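Local coordinates for protein 26S proteasome regulatory subunit RPN10 (Schizosaccharomyces pombe, PDB 2X5N) that protects ubiquitin chains against disassembly by deubiquitinating enzymes as a subunit of the 26S proteasome, thereby promoting protein degradation, at residues 122-127 with 153-158. Numbering follows the deposited sequence.
Sequences KNLIRL and QHFIDA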
loop_
_atom_site.group_PDB
_atom_site.type_symbol
_atom_site.label_atom_id
_atom_site.label_comp_id
_atom_site.label_asym_id
_atom_site.label_seq_id
_atom_site.Cartn_x
_atom_site.Cartn_y
_atom_site.Cartn_z
ATOM N N LYS A 122 -8.711 5.058 18.115
ATOM C CA LYS A 122 -9.996 4.379 18.226
ATOM C C LYS A 122 -10.556 4.124 16.831
ATOM O O LYS A 122 -10.981 3.019 16.513
ATOM C CB LYS A 122 -10.980 5.202 19.055
ATOM C CG LYS A 122 -12.427 4.803 18.834
ATOM C CD LYS A 122 -13.300 5.149 20.022
ATOM C CE LYS A 122 -13.152 4.126 21.130
ATOM N NZ LYS A 122 -14.408 4.014 21.910
ATOM N N ASN A 123 -10.553 5.159 16.006
ATOM C CA ASN A 123 -10.844 5.009 14.582
ATOM C C ASN A 123 -10.039 4.035 13.738
ATOM O O ASN A 123 -10.577 3.313 12.912
ATOM C CB ASN A 123 -11.426 6.244 13.867
ATOM C CG ASN A 123 -12.687 6.767 14.531
ATOM O OD1 ASN A 123 -13.768 6.214 14.347
ATOM N ND2 ASN A 123 -12.556 7.840 15.295
ATOM N N LEU A 124 -8.728 4.036 13.975
ATOM C CA LEU A 124 -7.828 3.099 13.317
ATOM C C LEU A 124 -8.202 1.666 13.664
ATOM O O LEU A 124 -8.176 0.794 12.807
ATOM C CB LEU A 124 -6.375 3.359 13.722
ATOM C CG LEU A 124 -5.599 4.396 12.914
ATOM C CD1 LEU A 124 -4.176 4.497 13.434
ATOM C CD2 LEU A 124 -5.606 4.038 11.439
ATOM N N ILE A 125 -8.555 1.409 14.921
ATOM C CA ILE A 125 -8.858 0.040 15.327
ATOM C C ILE A 125 -10.194 -0.403 14.745
ATOM O O ILE A 125 -10.330 -1.543 14.310
ATOM C CB ILE A 125 -8.879 -0.127 16.855
ATOM C CG1 ILE A 125 -7.504 0.193 17.447
ATOM C CG2 ILE A 125 -9.307 -1.539 17.220
ATOM C CD1 ILE A 125 -6.359 -0.543 16.789
ATOM N N ARG A 126 -11.177 0.487 14.738
ATOM C CA ARG A 126 -12.437 0.216 14.065
ATOM C C ARG A 126 -12.200 -0.130 12.597
ATOM O O ARG A 126 -12.785 -1.083 12.091
ATOM C CB ARG A 126 -13.373 1.419 14.142
ATOM C CG ARG A 126 -14.019 1.605 15.511
ATOM C CD ARG A 126 -14.948 2.807 15.516
ATOM N NE ARG A 126 -15.489 3.064 16.845
ATOM C CZ ARG A 126 -16.129 4.175 17.196
ATOM N NH1 ARG A 126 -16.310 5.149 16.314
ATOM N NH2 ARG A 126 -16.584 4.313 18.434
ATOM N N LEU A 127 -11.341 0.645 11.921
ATOM C CA LEU A 127 -10.994 0.384 10.517
ATOM C C LEU A 127 -10.441 -1.050 10.373
ATOM O O LEU A 127 -10.857 -1.813 9.488
ATOM C CB LEU A 127 -9.982 1.424 10.017
ATOM C CG LEU A 127 -10.532 2.806 9.651
ATOM C CD1 LEU A 127 -9.417 3.856 9.641
ATOM C CD2 LEU A 127 -11.240 2.786 8.299
ATOM N N GLN A 153 1.029 -0.438 14.701
ATOM C CA GLN A 153 1.233 -1.808 15.162
ATOM C C GLN A 153 -0.073 -2.348 15.732
ATOM O O GLN A 153 -0.445 -3.489 15.484
ATOM C CB GLN A 153 2.351 -1.890 16.208
ATOM C CG GLN A 153 2.618 -3.302 16.729
ATOM C CD GLN A 153 3.175 -4.234 15.672
ATOM O OE1 GLN A 153 4.213 -3.958 15.076
ATOM N NE2 GLN A 153 2.496 -5.352 15.443
ATOM N N HIS A 154 -0.782 -1.523 16.498
ATOM C CA HIS A 154 -2.071 -1.934 17.034
ATOM C C HIS A 154 -3.097 -2.171 15.922
ATOM O O HIS A 154 -3.902 -3.086 15.995
ATOM C CB HIS A 154 -2.600 -0.881 18.007
ATOM C CG HIS A 154 -1.659 -0.577 19.132
ATOM N ND1 HIS A 154 -1.595 0.660 19.740
ATOM C CD2 HIS A 154 -0.733 -1.347 19.751
ATOM C CE1 HIS A 154 -0.682 0.633 20.694
ATOM N NE2 HIS A 154 -0.142 -0.572 20.719
ATOM N N PHE A 155 -3.065 -1.330 14.901
ATOM C CA PHE A 155 -3.919 -1.481 13.733
ATOM C C PHE A 155 -3.673 -2.838 13.049
ATOM O O PHE A 155 -4.605 -3.605 12.778
ATOM C CB PHE A 155 -3.637 -0.326 12.771
ATOM C CG PHE A 155 -4.303 -0.469 11.409
ATOM C CD1 PHE A 155 -5.580 0.011 11.171
ATOM C CD2 PHE A 155 -3.631 -1.075 10.368
ATOM C CE1 PHE A 155 -6.173 -0.112 9.934
ATOM C CE2 PHE A 155 -4.220 -1.205 9.123
ATOM C CZ PHE A 155 -5.484 -0.733 8.904
ATOM N N ILE A 156 -2.415 -3.129 12.757
ATOM C CA ILE A 156 -2.105 -4.384 12.086
ATOM C C ILE A 156 -2.499 -5.580 12.958
ATOM O O ILE A 156 -3.019 -6.563 12.463
ATOM C CB ILE A 156 -0.625 -4.421 11.638
ATOM C CG1 ILE A 156 -0.431 -3.452 10.466
ATOM C CG2 ILE A 156 -0.243 -5.826 11.193
ATOM C CD1 ILE A 156 -1.054 -3.940 9.177
ATOM N N ASP A 157 -2.264 -5.495 14.261
ATOM C CA ASP A 157 -2.613 -6.578 15.157
ATOM C C ASP A 157 -4.119 -6.818 15.139
ATOM O O ASP A 157 -4.564 -7.957 15.189
ATOM C CB ASP A 157 -2.160 -6.288 16.601
ATOM C CG ASP A 157 -0.663 -6.362 16.771
ATOM O OD1 ASP A 157 -0.012 -7.044 15.960
ATOM O OD2 ASP A 157 -0.148 -5.747 17.732
ATOM N N ALA A 158 -4.905 -5.743 15.029
ATOM C CA ALA A 158 -6.366 -5.862 15.024
ATOM C C ALA A 158 -6.916 -6.401 13.702
ATOM O O ALA A 158 -7.984 -7.018 13.674
ATOM C CB ALA A 158 -7.009 -4.523 15.338
#
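Ile125 and Phe155 carry an apolar packing of helices 121-133 and 151-159 on one side of the von Willebrand factor A domain's central sheet; over 122-127 and 153-158 the axes approach to 8.6 Å and run in nearly the same direction, 25° apart. Here one aromatic edge and one branched side chain meet backbone carbonyls and small apolar groups of the facing helix. Phe155 has CG anti to the backbone N (chi1 171°), and its ring presents an edge to the other helix; Leu124 O lies near the ring plane, 3.2 Å from Phe155 CD1. At the same edge Leu127 CB stands 4.1 Å from Phe155 CE1. The Leu124 side chain crosses that of Phe155 at about a right angle, Leu124 CD2 coming to 4.0 Å from Phe155 CD1. Ile125 divides its branches: CD1 rests 3.6 Å from His154 O, whereas CG2 meets Ala158 CB at 4.2 Å. At the more exposed margin, His154 ND1 is hydrogen-bonded to Glu121, a further link between the helices. An alanine in place of Phe155 would probably open a gap beside Leu124 and Leu127. The Phe155 ring also touches Ile138 and Ile140 of strand 136-143 and Ile90 of helix 86-98, while Leu124 and Leu127 pack against that same helix at Phe86 and Ile90.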